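Local coordinates for protein DNA polymerase beta (Leishmania infantum, PDB 4P4M) that catalyses template-directed addition of deoxyribonucleotides to DNA as a type-X family polymerase and probably serves in base excision repair, at residues N165-K170 / L230-A235; F179-C184 / A199-T204; E212-T217 / L276-S281; V282-L287 / V354-E359. One frame throughout, in Å; residues are numbered along the deposited sequence.

In the fold
Contacts 1, 2 and 3 gather round the mixed sheet of the palm, and contact 4 packs helix 282-290, which follows the sheet's last strand, on a later segment of the thumb. Along the chain contact 2 is nested within contact 1, contacts 1 and 3 interleave, and contact 4 follows them all. Centres of contacts 2 and 3 lie about 11 Å apart, on the neighbouring strands 193-203 and 270-277; contact 4 is about 13 Å from contact 2 and packs on it through helix 282-290. Contact 1, about 27 Å from contact 4, touches contact 2 through helix 157-175. Strand 193-203, on which contact 2 lies and against which contacts 3 and 4 pack, carries the magnesium ligands Asp196 and Asp198.

Contact 1: residues N165-K170 / L230-A235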
loop_
_atom_site.group_PDB
_atom_site.type_symbol
_atom_site.label_atom_id
_atom_site.label_comp_id
_atom_site.label_asym_id
_atom_site.label_seq_id
_atom_site.Cartn_x
_atom_site.Cartn_y
_atom_site.Cartn_z
ATOM N N ASN A 165 12.413 10.747 -4.541
ATOM C CA ASN A 165 13.697 11.298 -4.102
ATOM C C ASN A 165 13.653 11.753 -2.643
ATOM O O ASN A 165 14.609 11.553 -1.890
ATOM C CB ASN A 165 14.129 12.470 -4.998
ATOM C CG ASN A 165 14.402 12.044 -6.438
ATOM O OD1 ASN A 165 14.559 10.860 -6.733
ATOM N ND2 ASN A 165 14.467 13.016 -7.338
ATOM N N TYR A 166 12.536 12.365 -2.252
ATOM C CA TYR A 166 12.355 12.869 -0.894
ATOM C C TYR A 166 12.370 11.725 0.119
ATOM O O TYR A 166 13.090 11.778 1.116
ATOM C CB TYR A 166 11.042 13.663 -0.776
ATOM C CG TYR A 166 10.843 14.359 0.560
ATOM C CD1 TYR A 166 11.326 15.644 0.776
ATOM C CD2 TYR A 166 10.176 13.728 1.604
ATOM C CE1 TYR A 166 11.145 16.285 2.004
ATOM C CE2 TYR A 166 9.988 14.360 2.831
ATOM C CZ TYR A 166 10.478 15.632 3.023
ATOM O OH TYR A 166 10.290 16.248 4.240
ATOM N N LEU A 167 11.566 10.695 -0.129
ATOM C CA LEU A 167 11.484 9.564 0.801
ATOM C C LEU A 167 12.827 8.827 0.905
ATOM O O LEU A 167 13.228 8.407 2.001
ATOM C CB LEU A 167 10.358 8.600 0.393
ATOM C CG LEU A 167 8.928 9.143 0.605
ATOM C CD1 LEU A 167 7.898 8.304 -0.139
ATOM C CD2 LEU A 167 8.575 9.230 2.096
ATOM N N ARG A 168 13.522 8.673 -0.227
ATOM C CA ARG A 168 14.845 8.028 -0.220
ATOM C C ARG A 168 15.867 8.823 0.601
ATOM O O ARG A 168 16.650 8.258 1.386
ATOM C CB ARG A 168 15.373 7.821 -1.652
ATOM C CG ARG A 168 14.691 6.686 -2.403
ATOM C CD ARG A 168 15.367 6.406 -3.750
ATOM N NE ARG A 168 14.927 5.129 -4.300
ATOM C CZ ARG A 168 14.981 4.809 -5.585
ATOM N NH1 ARG A 168 15.457 5.683 -6.469
ATOM N NH2 ARG A 168 14.557 3.614 -5.985
ATOM N N GLU A 169 15.880 10.134 0.405
ATOM C CA GLU A 169 16.770 10.983 1.178
ATOM C C GLU A 169 16.471 10.915 2.680
ATOM O O GLU A 169 17.392 10.772 3.483
ATOM C CB GLU A 169 16.718 12.437 0.688
ATOM C CG GLU A 169 17.602 13.362 1.509
ATOM C CD GLU A 169 17.534 14.810 1.054
ATOM O OE1 GLU A 169 16.717 15.575 1.617
ATOM O OE2 GLU A 169 18.302 15.182 0.141
ATOM N N LYS A 170 15.195 11.023 3.063
ATOM C CA LYS A 170 14.838 11.029 4.487
ATOM C C LYS A 170 15.098 9.661 5.114
ATOM O O LYS A 170 15.496 9.569 6.271
ATOM C CB LYS A 170 13.370 11.453 4.718
ATOM C CG LYS A 170 13.020 12.865 4.220
ATOM C CD LYS A 170 14.174 13.832 4.462
ATOM C CE LYS A 170 13.890 15.227 3.936
ATOM N NZ LYS A 170 15.160 16.031 3.930
ATOM N N LEU A 230 9.041 16.713 10.025
ATOM C CA LEU A 230 9.389 17.536 8.863
ATOM C C LEU A 230 8.162 18.176 8.202
ATOM O O LEU A 230 8.296 18.949 7.254
ATOM C CB LEU A 230 10.129 16.687 7.823
ATOM C CG LEU A 230 11.554 16.290 8.208
ATOM C CD1 LEU A 230 12.057 15.159 7.311
ATOM C CD2 LEU A 230 12.468 17.499 8.142
ATOM N N LYS A 231 6.977 17.849 8.710
ATOM C CA LYS A 231 5.709 18.329 8.155
ATOM C C LYS A 231 5.417 17.794 6.743
ATOM O O LYS A 231 4.620 18.383 5.998
ATOM C CB LYS A 231 5.626 19.862 8.173
ATOM C CG LYS A 231 5.935 20.495 9.526
ATOM C CD LYS A 231 5.047 19.941 10.617
ATOM C CE LYS A 231 5.440 20.507 11.979
ATOM N NZ LYS A 231 4.589 19.971 13.083
ATOM N N TYR A 232 6.062 16.688 6.382
ATOM C CA TYR A 232 5.709 15.981 5.142
ATOM C C TYR A 232 4.428 15.177 5.376
ATOM O O TYR A 232 3.414 15.423 4.721
ATOM C CB TYR A 232 6.857 15.070 4.683
ATOM C CG TYR A 232 6.522 14.190 3.481
ATOM C CD1 TYR A 232 6.537 14.706 2.186
ATOM C CD2 TYR A 232 6.214 12.845 3.646
ATOM C CE1 TYR A 232 6.238 13.889 1.062
ATOM C CE2 TYR A 232 5.902 12.023 2.542
ATOM C CZ TYR A 232 5.921 12.550 1.261
ATOM O OH TYR A 232 5.630 11.724 0.192
ATOM N N LEU A 233 4.460 14.231 6.322
ATOM C CA LEU A 233 3.238 13.519 6.717
ATOM C C LEU A 233 2.397 14.426 7.619
ATOM O O LEU A 233 2.880 14.894 8.653
ATOM C CB LEU A 233 3.553 12.188 7.431
ATOM C CG LEU A 233 4.202 11.092 6.564
ATOM C CD1 LEU A 233 4.393 9.787 7.370
ATOM C CD2 LEU A 233 3.383 10.827 5.285
ATOM N N GLU A 234 1.149 14.686 7.230
ATOM C CA GLU A 234 0.326 15.636 7.975
ATOM C C GLU A 234 -0.994 15.078 8.500
ATOM O O GLU A 234 -1.687 15.742 9.277
ATOM C CB GLU A 234 0.120 16.942 7.181
ATOM C CG GLU A 234 -0.554 16.793 5.832
ATOM C CD GLU A 234 -0.841 18.147 5.165
ATOM O OE1 GLU A 234 0.108 18.846 4.751
ATOM O OE2 GLU A 234 -2.025 18.514 5.064
ATOM N N ALA A 235 -1.348 13.863 8.087
ATOM C CA ALA A 235 -2.553 13.213 8.609
ATOM C C ALA A 235 -2.426 11.705 8.459
ATOM O O ALA A 235 -1.806 11.234 7.504
ATOM C CB ALA A 235 -3.814 13.729 7.872
HETATM O O HOH W 1 10.229 18.778 4.458
#
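Two tyrosines form the tight centre of the contact between helix 157-175 and the turn that leads into strand 233-236. Their rings make an offset stack, the centroids of Tyr166 and Tyr232 being 4.8 Å apart and the planes inclined by 26°. In both residues CG is anti to the backbone N (chi1 -173° in Tyr166), and the two side chains lie antiparallel, each running past the other. The slip brings Tyr166 CE2 to 3.5 Å from Tyr232 CD1 and puts Tyr166 CD2 over one face of the Tyr232 ring, near its rim. Leu167 adds to this buried part at about a right angle, its CD2 3.9 Å from Tyr232 CE2, while His163 holds the Tyr232 hydroxyl.

The other side is partly exposed and takes in water. Here the Lys170 chain, CG to CE, lies along Leu230 CD1, with CD 3.8 Å from it, and NZ makes a 2.8 Å salt bridge with Glu169 OE1. A water sits 2.5 Å from Tyr166 OH and reaches Leu230 O only weakly. Lys231, with positive phi, belongs to a Schellman motif that ends helix 219-229 and swings the chain into the strand, a helix-to-strand junction of the polymerase beta palm against which helix 157-175 packs through Tyr166 and Leu167.

Contact 2: residues F179-C184 / A199-T204; sequences FSILIC and AILSRT
Strands 179-183 and 199-203 run antiparallel, at 160° between their directions, in the sheet of the polymerase beta palm, a nucleotidyltransferase fold. Just before Ala199 the second strand carries the magnesium ligands Asp196 and Asp198. Five residue pairs alternate their side chains between two faces.

On the face of Phe179, Ile181 and Ile183 the partners are Arg203, Leu201 and Ala199. The Phe179 ring receives Arg203 CG over one face, 3.8 Å from its centroid, a CH-pi contact offset toward the rim. The Arg203 chain then bends at chi3 (70°), the guanidinium plane ends up 82° from the ring, and NH2 bonds Pro208 O. Ile181 and Leu201 cross obliquely with their CD1 methyls 3.9 Å apart, and Ile183 CD1 meets Ala199 CB at 3.6 Å. Helix 157-175 covers this row, with Cys171 against Phe179, Ile181 and Leu201.

The other face holds Ser180 with Ser202 and Leu182 with Ile200. These are the hydrogen-bonded pairs: Ile200 N reaches Leu182 O at 2.8 Å, nearly along the C=O axis, and Ser180 N meets Ser202 O equally closely; Ser202 N to Ser180 O and Leu182 N to Ile200 O complete them. Beyond the strand end, Cys184 SG packs on Ile200 CD1 at 3.7 Å, while helix 282-290 lies over Ile200 and Ser202. Both serine hydroxyls sit between N and C of their own backbone, and they do not pair directly; a water donates to Ile200 O at 3.0 Å and lies 2.8 Å from Ser202 OG, with a weaker bond to Ser180 OG.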
loop_
_atom_site.group_PDB
_atom_site.type_symbol
_atom_site.label_atom_id
_atom_site.label_comp_id
_atom_site.label_asym_id
_atom_site.label_seq_id
_atom_site.Cartn_x
_atom_site.Cartn_y
_atom_site.Cartn_z
ATOM N N PHE A 179 18.882 0.483 5.134
ATOM C CA PHE A 179 17.514 0.513 4.616
ATOM C C PHE A 179 17.406 1.127 3.218
ATOM O O PHE A 179 18.273 1.884 2.794
ATOM C CB PHE A 179 16.585 1.259 5.593
ATOM C CG PHE A 179 16.195 0.439 6.795
ATOM C CD1 PHE A 179 16.963 0.453 7.945
ATOM C CD2 PHE A 179 15.055 -0.358 6.764
ATOM C CE1 PHE A 179 16.605 -0.308 9.048
ATOM C CE2 PHE A 179 14.688 -1.114 7.865
ATOM C CZ PHE A 179 15.463 -1.090 9.005
ATOM N N SER A 180 16.342 0.786 2.497
ATOM C CA SER A 180 16.080 1.432 1.214
ATOM C C SER A 180 14.584 1.664 0.976
ATOM O O SER A 180 13.736 1.023 1.608
ATOM C CB SER A 180 16.674 0.602 0.076
ATOM O OG SER A 180 15.994 -0.629 -0.030
ATOM N N ILE A 181 14.285 2.584 0.058
ATOM C CA ILE A 181 12.916 2.887 -0.373
ATOM C C ILE A 181 12.768 2.642 -1.875
ATOM O O ILE A 181 13.628 3.061 -2.669
ATOM C CB ILE A 181 12.544 4.372 -0.094
ATOM C CG1 ILE A 181 12.389 4.636 1.402
ATOM C CG2 ILE A 181 11.251 4.747 -0.836
ATOM C CD1 ILE A 181 11.052 4.163 1.988
ATOM N N LEU A 182 11.682 1.967 -2.257
ATOM C CA LEU A 182 11.331 1.722 -3.663
ATOM C C LEU A 182 9.865 2.113 -3.886
ATOM O O LEU A 182 8.989 1.700 -3.122
ATOM C CB LEU A 182 11.507 0.236 -4.014
ATOM C CG LEU A 182 12.912 -0.385 -3.932
ATOM C CD1 LEU A 182 12.867 -1.885 -3.608
ATOM C CD2 LEU A 182 13.703 -0.130 -5.220
ATOM N N ILE A 183 9.595 2.898 -4.925
ATOM C CA ILE A 183 8.222 3.298 -5.240
ATOM C C ILE A 183 7.669 2.390 -6.341
ATOM O O ILE A 183 8.265 2.282 -7.417
ATOM C CB ILE A 183 8.138 4.777 -5.698
ATOM C CG1 ILE A 183 8.822 5.707 -4.679
ATOM C CG2 ILE A 183 6.682 5.184 -5.932
ATOM C CD1 ILE A 183 8.247 5.632 -3.247
ATOM N N CYS A 184 6.538 1.745 -6.071
ATOM C CA CYS A 184 5.925 0.801 -7.008
ATOM C C CYS A 184 4.620 1.355 -7.580
ATOM O O CYS A 184 4.596 2.480 -8.047
ATOM C CB CYS A 184 5.705 -0.556 -6.337
ATOM S SG CYS A 184 7.276 -1.321 -5.806
ATOM N N ALA A 199 4.931 2.870 -1.545
ATOM C CA ALA A 199 6.340 2.688 -1.215
ATOM C C ALA A 199 6.596 1.374 -0.466
ATOM O O ALA A 199 5.765 0.938 0.338
ATOM C CB ALA A 199 6.847 3.874 -0.387
ATOM N N ILE A 200 7.739 0.750 -0.755
ATOM C CA ILE A 200 8.258 -0.366 0.044
ATOM C C ILE A 200 9.490 0.092 0.811
ATOM O O ILE A 200 10.422 0.670 0.237
ATOM C CB ILE A 200 8.677 -1.578 -0.840
ATOM C CG1 ILE A 200 7.475 -2.143 -1.593
ATOM C CG2 ILE A 200 9.360 -2.678 0.023
ATOM C CD1 ILE A 200 7.867 -3.151 -2.701
ATOM N N LEU A 201 9.479 -0.154 2.118
ATOM C CA LEU A 201 10.641 0.071 2.967
ATOM C C LEU A 201 11.231 -1.298 3.320
ATOM O O LEU A 201 10.514 -2.174 3.792
ATOM C CB LEU A 201 10.205 0.820 4.231
ATOM C CG LEU A 201 11.236 1.014 5.346
ATOM C CD1 LEU A 201 12.389 1.911 4.874
ATOM C CD2 LEU A 201 10.566 1.582 6.603
ATOM N N SER A 202 12.525 -1.496 3.086
ATOM C CA SER A 202 13.130 -2.797 3.368
ATOM C C SER A 202 14.628 -2.698 3.662
ATOM O O SER A 202 15.290 -1.744 3.240
ATOM C CB SER A 202 12.902 -3.751 2.189
ATOM O OG SER A 202 13.574 -3.303 1.012
ATOM N N ARG A 203 15.158 -3.680 4.392
ATOM C CA ARG A 203 16.602 -3.750 4.630
ATOM C C ARG A 203 17.320 -4.265 3.383
ATOM O O ARG A 203 16.795 -5.108 2.654
ATOM C CB ARG A 203 16.914 -4.637 5.849
ATOM C CG ARG A 203 16.513 -3.989 7.196
ATOM C CD ARG A 203 16.647 -4.986 8.368
ATOM N NE ARG A 203 18.041 -5.321 8.711
ATOM C CZ ARG A 203 18.839 -4.529 9.420
ATOM N NH1 ARG A 203 18.388 -3.355 9.849
ATOM N NH2 ARG A 203 20.083 -4.904 9.711
ATOM N N THR A 204 18.530 -3.766 3.137
ATOM C CA THR A 204 19.265 -4.146 1.938
ATOM C C THR A 204 19.873 -5.546 2.068
ATOM O O THR A 204 19.981 -6.096 3.172
ATOM C CB THR A 204 20.419 -3.175 1.657
ATOM O OG1 THR A 204 21.400 -3.314 2.692
ATOM C CG2 THR A 204 19.917 -1.715 1.598
HETATM O O HOH W 2 12.670 -1.110 -0.500
#

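Contact 3: residues E212-T217 / L276-S281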
loop_
_atom_site.group_PDB
_atom_site.type_symbol
_atom_site.label_atom_id
_atom_site.label_comp_id
_atom_site.label_asym_id
_atom_site.label_seq_id
_atom_site.Cartn_x
_atom_site.Cartn_y
_atom_site.Cartn_z
ATOM N N GLU A 212 14.939 -11.143 15.066
ATOM C CA GLU A 212 13.484 -11.021 15.202
ATOM C C GLU A 212 12.936 -10.387 13.922
ATOM O O GLU A 212 13.713 -9.825 13.143
ATOM C CB GLU A 212 13.134 -10.126 16.392
ATOM C CG GLU A 212 13.496 -10.710 17.776
ATOM C CD GLU A 212 12.606 -11.888 18.169
ATOM O OE1 GLU A 212 11.401 -11.871 17.837
ATOM O OE2 GLU A 212 13.111 -12.825 18.822
ATOM N N PRO A 213 11.610 -10.478 13.695
ATOM C CA PRO A 213 11.010 -9.809 12.531
ATOM C C PRO A 213 11.360 -8.329 12.544
ATOM O O PRO A 213 11.305 -7.700 13.607
ATOM C CB PRO A 213 9.500 -9.986 12.756
ATOM C CG PRO A 213 9.389 -11.275 13.549
ATOM C CD PRO A 213 10.617 -11.256 14.463
ATOM N N VAL A 214 11.698 -7.768 11.383
ATOM C CA VAL A 214 12.084 -6.348 11.332
ATOM C C VAL A 214 10.968 -5.436 11.842
ATOM O O VAL A 214 11.226 -4.369 12.419
ATOM C CB VAL A 214 12.578 -5.912 9.917
ATOM C CG1 VAL A 214 11.449 -5.988 8.889
ATOM C CG2 VAL A 214 13.160 -4.486 9.959
ATOM N N ALA A 215 9.726 -5.868 11.670
ATOM C CA ALA A 215 8.589 -5.080 12.136
ATOM C C ALA A 215 8.609 -4.906 13.649
ATOM O O ALA A 215 8.100 -3.910 14.161
ATOM C CB ALA A 215 7.263 -5.701 11.682
ATOM N N ALA A 216 9.225 -5.851 14.359
ATOM C CA ALA A 216 9.254 -5.794 15.824
ATOM C C ALA A 216 10.215 -4.737 16.378
ATOM O O ALA A 216 10.179 -4.423 17.567
ATOM C CB ALA A 216 9.573 -7.179 16.417
ATOM N N THR A 217 11.071 -4.190 15.521
ATOM C CA THR A 217 12.010 -3.141 15.926
ATOM C C THR A 217 11.356 -1.749 16.061
ATOM O O THR A 217 11.986 -0.812 16.560
ATOM C CB THR A 217 13.196 -3.013 14.929
ATOM O OG1 THR A 217 12.722 -2.512 13.666
ATOM C CG2 THR A 217 13.886 -4.352 14.718
ATOM N N LEU A 276 6.364 -2.129 5.112
ATOM C CA LEU A 276 7.658 -2.618 5.597
ATOM C C LEU A 276 7.771 -4.119 5.283
ATOM O O LEU A 276 6.897 -4.898 5.671
ATOM C CB LEU A 276 7.771 -2.392 7.118
ATOM C CG LEU A 276 9.025 -2.942 7.821
ATOM C CD1 LEU A 276 10.338 -2.319 7.298
ATOM C CD2 LEU A 276 8.917 -2.770 9.368
ATOM N N ILE A 277 8.833 -4.512 4.579
ATOM C CA ILE A 277 8.941 -5.865 3.998
ATOM C C ILE A 277 10.312 -6.472 4.312
ATOM O O ILE A 277 11.323 -5.773 4.233
ATOM C CB ILE A 277 8.768 -5.812 2.447
ATOM C CG1 ILE A 277 7.369 -5.310 2.055
ATOM C CG2 ILE A 277 9.070 -7.192 1.787
ATOM C CD1 ILE A 277 6.211 -6.231 2.480
ATOM N N GLU A 278 10.345 -7.757 4.689
ATOM C CA GLU A 278 11.608 -8.455 4.971
ATOM C C GLU A 278 12.457 -8.591 3.700
ATOM O O GLU A 278 11.927 -8.783 2.603
ATOM C CB GLU A 278 11.363 -9.859 5.558
ATOM C CG GLU A 278 10.668 -9.903 6.943
ATOM C CD GLU A 278 11.610 -9.636 8.127
ATOM O OE1 GLU A 278 12.850 -9.708 7.966
ATOM O OE2 GLU A 278 11.094 -9.367 9.237
ATOM N N THR A 279 13.777 -8.544 3.856
ATOM C CA THR A 279 14.686 -8.608 2.704
ATOM C C THR A 279 14.392 -9.753 1.716
ATOM O O THR A 279 14.273 -9.522 0.498
ATOM C CB THR A 279 16.167 -8.672 3.147
ATOM O OG1 THR A 279 16.459 -7.546 3.980
ATOM C CG2 THR A 279 17.099 -8.649 1.923
ATOM N N LYS A 280 14.272 -10.982 2.220
ATOM C CA LYS A 280 14.043 -12.131 1.328
ATOM C C LYS A 280 12.708 -12.046 0.579
ATOM O O LYS A 280 12.501 -12.755 -0.423
ATOM C CB LYS A 280 14.113 -13.464 2.096
ATOM C CG LYS A 280 12.940 -13.667 3.057
ATOM C CD LYS A 280 12.944 -15.060 3.737
ATOM C CE LYS A 280 14.044 -15.195 4.788
ATOM N NZ LYS A 280 13.933 -16.492 5.560
ATOM N N SER A 281 11.796 -11.206 1.072
ATOM C CA SER A 281 10.478 -11.034 0.445
ATOM C C SER A 281 10.430 -9.932 -0.615
ATOM O O SER A 281 9.399 -9.724 -1.251
ATOM C CB SER A 281 9.416 -10.730 1.523
ATOM O OG SER A 281 9.208 -11.851 2.373
HETATM O O HOH W 3 14.402 -9.486 10.318
HETATM O O HOH W 4 8.836 -7.947 9.716
#
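The chain at Val214-Thr217 curls into a short 3-10 segment beside the end of strand 270-277, with Val214 CA 6.7 Å from Glu278 CA. Glu278 carries the polar half of the contact. Its chain bends at chi2 (-80°) and brings OE2 to the start of the curl, where the syn lone pair takes a 2.7 Å bond from Val214 N, fairly straight at 160°. The same oxygen accepts from a water that in turn accepts from Ala215 N, so the carboxylate serves the first two amides of the 3-10 segment, whose dipoles would probably steady its charge. A second water joins Glu278 OE1 to Glu212 O.

In the palm fold this ties the connection between strand 193-203 and helix 219-229 to the C-terminal end of strand 270-277. The remainder is largely apolar: Val214 CG1, between N and C of its own backbone (chi1 66°), lies against both the carboxylate, 3.4 Å from Glu278 OE2, and Leu276 CG, at 4.0 Å. With its CG anti to N, Leu276 places CD2 3.6 Å from Ala215 CA, and Val219 packs on both Val214 and Leu276. Thr217 OG1 donates to Val214 O at 2.7 Å, and the same oxygen accepts from Thr217 N.

Contact 4: residues V282-L287 / V354-E359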
loop_
_atom_site.group_PDB
_atom_site.type_symbol
_atom_site.label_atom_id
_atom_site.label_comp_id
_atom_site.label_asym_id
_atom_site.label_seq_id
_atom_site.Cartn_x
_atom_site.Cartn_y
_atom_site.Cartn_z
ATOM N N VAL A 282 11.522 -9.199 -0.800
ATOM C CA VAL A 282 11.461 -8.024 -1.679
ATOM C C VAL A 282 11.035 -8.309 -3.151
ATOM O O VAL A 282 10.216 -7.584 -3.708
ATOM C CB VAL A 282 12.760 -7.168 -1.582
ATOM C CG1 VAL A 282 12.823 -6.129 -2.691
ATOM C CG2 VAL A 282 12.828 -6.492 -0.194
ATOM N N PRO A 283 11.570 -9.372 -3.782
ATOM C CA PRO A 283 11.144 -9.612 -5.174
ATOM C C PRO A 283 9.640 -9.883 -5.310
ATOM O O PRO A 283 9.000 -9.384 -6.247
ATOM C CB PRO A 283 11.956 -10.861 -5.583
ATOM C CG PRO A 283 13.197 -10.798 -4.692
ATOM C CD PRO A 283 12.668 -10.267 -3.371
ATOM N N THR A 284 9.076 -10.681 -4.405
ATOM C CA THR A 284 7.641 -10.943 -4.458
ATOM C C THR A 284 6.809 -9.713 -4.036
ATOM O O THR A 284 5.684 -9.540 -4.490
ATOM C CB THR A 284 7.251 -12.180 -3.609
ATOM O OG1 THR A 284 7.961 -12.145 -2.369
ATOM C CG2 THR A 284 7.617 -13.482 -4.349
ATOM N N ALA A 285 7.355 -8.866 -3.165
ATOM C CA ALA A 285 6.654 -7.631 -2.793
ATOM C C ALA A 285 6.679 -6.622 -3.950
ATOM O O ALA A 285 5.715 -5.881 -4.163
ATOM C CB ALA A 285 7.263 -7.012 -1.506
ATOM N N MET A 286 7.781 -6.575 -4.698
ATOM C CA MET A 286 7.819 -5.724 -5.884
ATOM C C MET A 286 6.723 -6.136 -6.868
ATOM O O MET A 286 6.042 -5.279 -7.443
ATOM C CB MET A 286 9.199 -5.753 -6.547
ATOM C CG MET A 286 10.248 -4.975 -5.772
ATOM S SD MET A 286 11.901 -5.168 -6.448
ATOM C CE MET A 286 11.686 -4.399 -8.051
ATOM N N LEU A 287 6.527 -7.442 -7.045
ATOM C CA LEU A 287 5.444 -7.913 -7.916
ATOM C C LEU A 287 4.080 -7.474 -7.392
ATOM O O LEU A 287 3.262 -6.927 -8.133
ATOM C CB LEU A 287 5.444 -9.440 -8.038
ATOM C CG LEU A 287 6.311 -10.101 -9.100
ATOM C CD1 LEU A 287 6.370 -11.611 -8.840
ATOM C CD2 LEU A 287 5.768 -9.791 -10.511
ATOM N N VAL A 354 9.950 -21.392 -2.141
ATOM C CA VAL A 354 10.881 -21.472 -3.259
ATOM C C VAL A 354 11.589 -20.121 -3.318
ATOM O O VAL A 354 10.971 -19.097 -3.647
ATOM C CB VAL A 354 10.166 -21.729 -4.599
ATOM C CG1 VAL A 354 11.151 -21.597 -5.776
ATOM C CG2 VAL A 354 9.499 -23.099 -4.589
ATOM N N GLU A 355 12.874 -20.109 -2.978
ATOM C CA GLU A 355 13.628 -18.861 -2.967
ATOM C C GLU A 355 13.690 -18.228 -4.354
ATOM O O GLU A 355 13.915 -18.919 -5.348
ATOM C CB GLU A 355 15.041 -19.089 -2.423
ATOM C CG GLU A 355 15.072 -19.408 -0.939
ATOM C CD GLU A 355 16.483 -19.643 -0.431
ATOM O OE1 GLU A 355 17.435 -19.091 -1.034
ATOM O OE2 GLU A 355 16.638 -20.387 0.564
ATOM N N VAL A 356 13.478 -16.915 -4.419
ATOM C CA VAL A 356 13.625 -16.186 -5.681
ATOM C C VAL A 356 14.456 -14.918 -5.480
ATOM O O VAL A 356 14.458 -14.352 -4.390
ATOM C CB VAL A 356 12.251 -15.840 -6.313
ATOM C CG1 VAL A 356 11.510 -17.107 -6.698
ATOM C CG2 VAL A 356 11.405 -14.976 -5.358
ATOM N N ARG A 357 15.161 -14.482 -6.526
ATOM C CA ARG A 357 15.954 -13.259 -6.439
ATOM C C ARG A 357 15.412 -12.152 -7.331
ATOM O O ARG A 357 15.777 -10.984 -7.165
ATOM C CB ARG A 357 17.427 -13.521 -6.784
ATOM C CG ARG A 357 17.700 -13.748 -8.260
ATOM C CD ARG A 357 19.149 -13.419 -8.629
ATOM N NE ARG A 357 19.268 -12.102 -9.247
ATOM C CZ ARG A 357 19.019 -11.860 -10.530
ATOM N NH1 ARG A 357 18.640 -12.847 -11.327
ATOM N NH2 ARG A 357 19.145 -10.634 -11.015
ATOM N N SER A 358 14.545 -12.512 -8.273
ATOM C CA SER A 358 14.016 -11.553 -9.253
ATOM C C SER A 358 12.540 -11.800 -9.558
ATOM O O SER A 358 12.025 -12.905 -9.317
ATOM C CB SER A 358 14.802 -11.665 -10.565
ATOM O OG SER A 358 14.558 -12.921 -11.201
ATOM N N GLU A 359 11.858 -10.784 -10.089
ATOM C CA GLU A 359 10.495 -10.986 -10.590
ATOM C C GLU A 359 10.479 -12.067 -11.670
ATOM O O GLU A 359 9.583 -12.920 -11.693
ATOM C CB GLU A 359 9.903 -9.686 -11.152
ATOM C CG GLU A 359 9.749 -8.560 -10.113
ATOM C CD GLU A 359 9.086 -7.318 -10.701
ATOM O OE1 GLU A 359 9.545 -6.835 -11.766
ATOM O OE2 GLU A 359 8.106 -6.830 -10.098
#
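Pro283 and Glu359 bury the most surface where helix 282-290 meets the 354-359 segment. The proline ring presses on backbone: its CG lies 3.6 Å from Arg357 O, and its CB faces the peptide between Arg357 and Ser358, 4.1 Å from Ser358 N. Beside it Val356 CG2, between its backbone N and carbonyl carbon, reaches both Pro283 CB and Thr284 CG2 at 4.2 Å, the valine crossing the threonine at about a right angle.

Glu359 and Leu287 lie side by side, pointing opposite ways. Extended beyond CG (chi2 -177°), the glutamate sets its CG 3.9 Å from Leu287 CG and carries OE2 to 3.8 Å from Leu287 CD2. The backbone of the helix is close as well, with Met286 C 3.6 Å from Glu359 OE2. OE2 also lies near Leu287 N, but the angle is poor, and that amide instead bonds Pro283 O within the helix.

What holds these groups lies one shell out. Glu359 OE1 forms salt bridges with Arg376 and Arg188, two positive charges that probably keep the buried carboxylate ionised. Ser358 stands at the N-cap of helix 359-365, its OG bonded to Asp361 N while Asp361 OD2 takes the bond from Arg357 N, and these bonds probably hold the backbone against which Pro283 rests; Thr284 OG1 bonds Ser281 O and Glu312 O. Leu287 continues onto Val362 and Phe363 of helix 359-365, and Val282 and Ala285 pack on Ser202 and Ile200 of strand 193-203, so helix 282-290 lies between the palm sheet and the rest of the thumb.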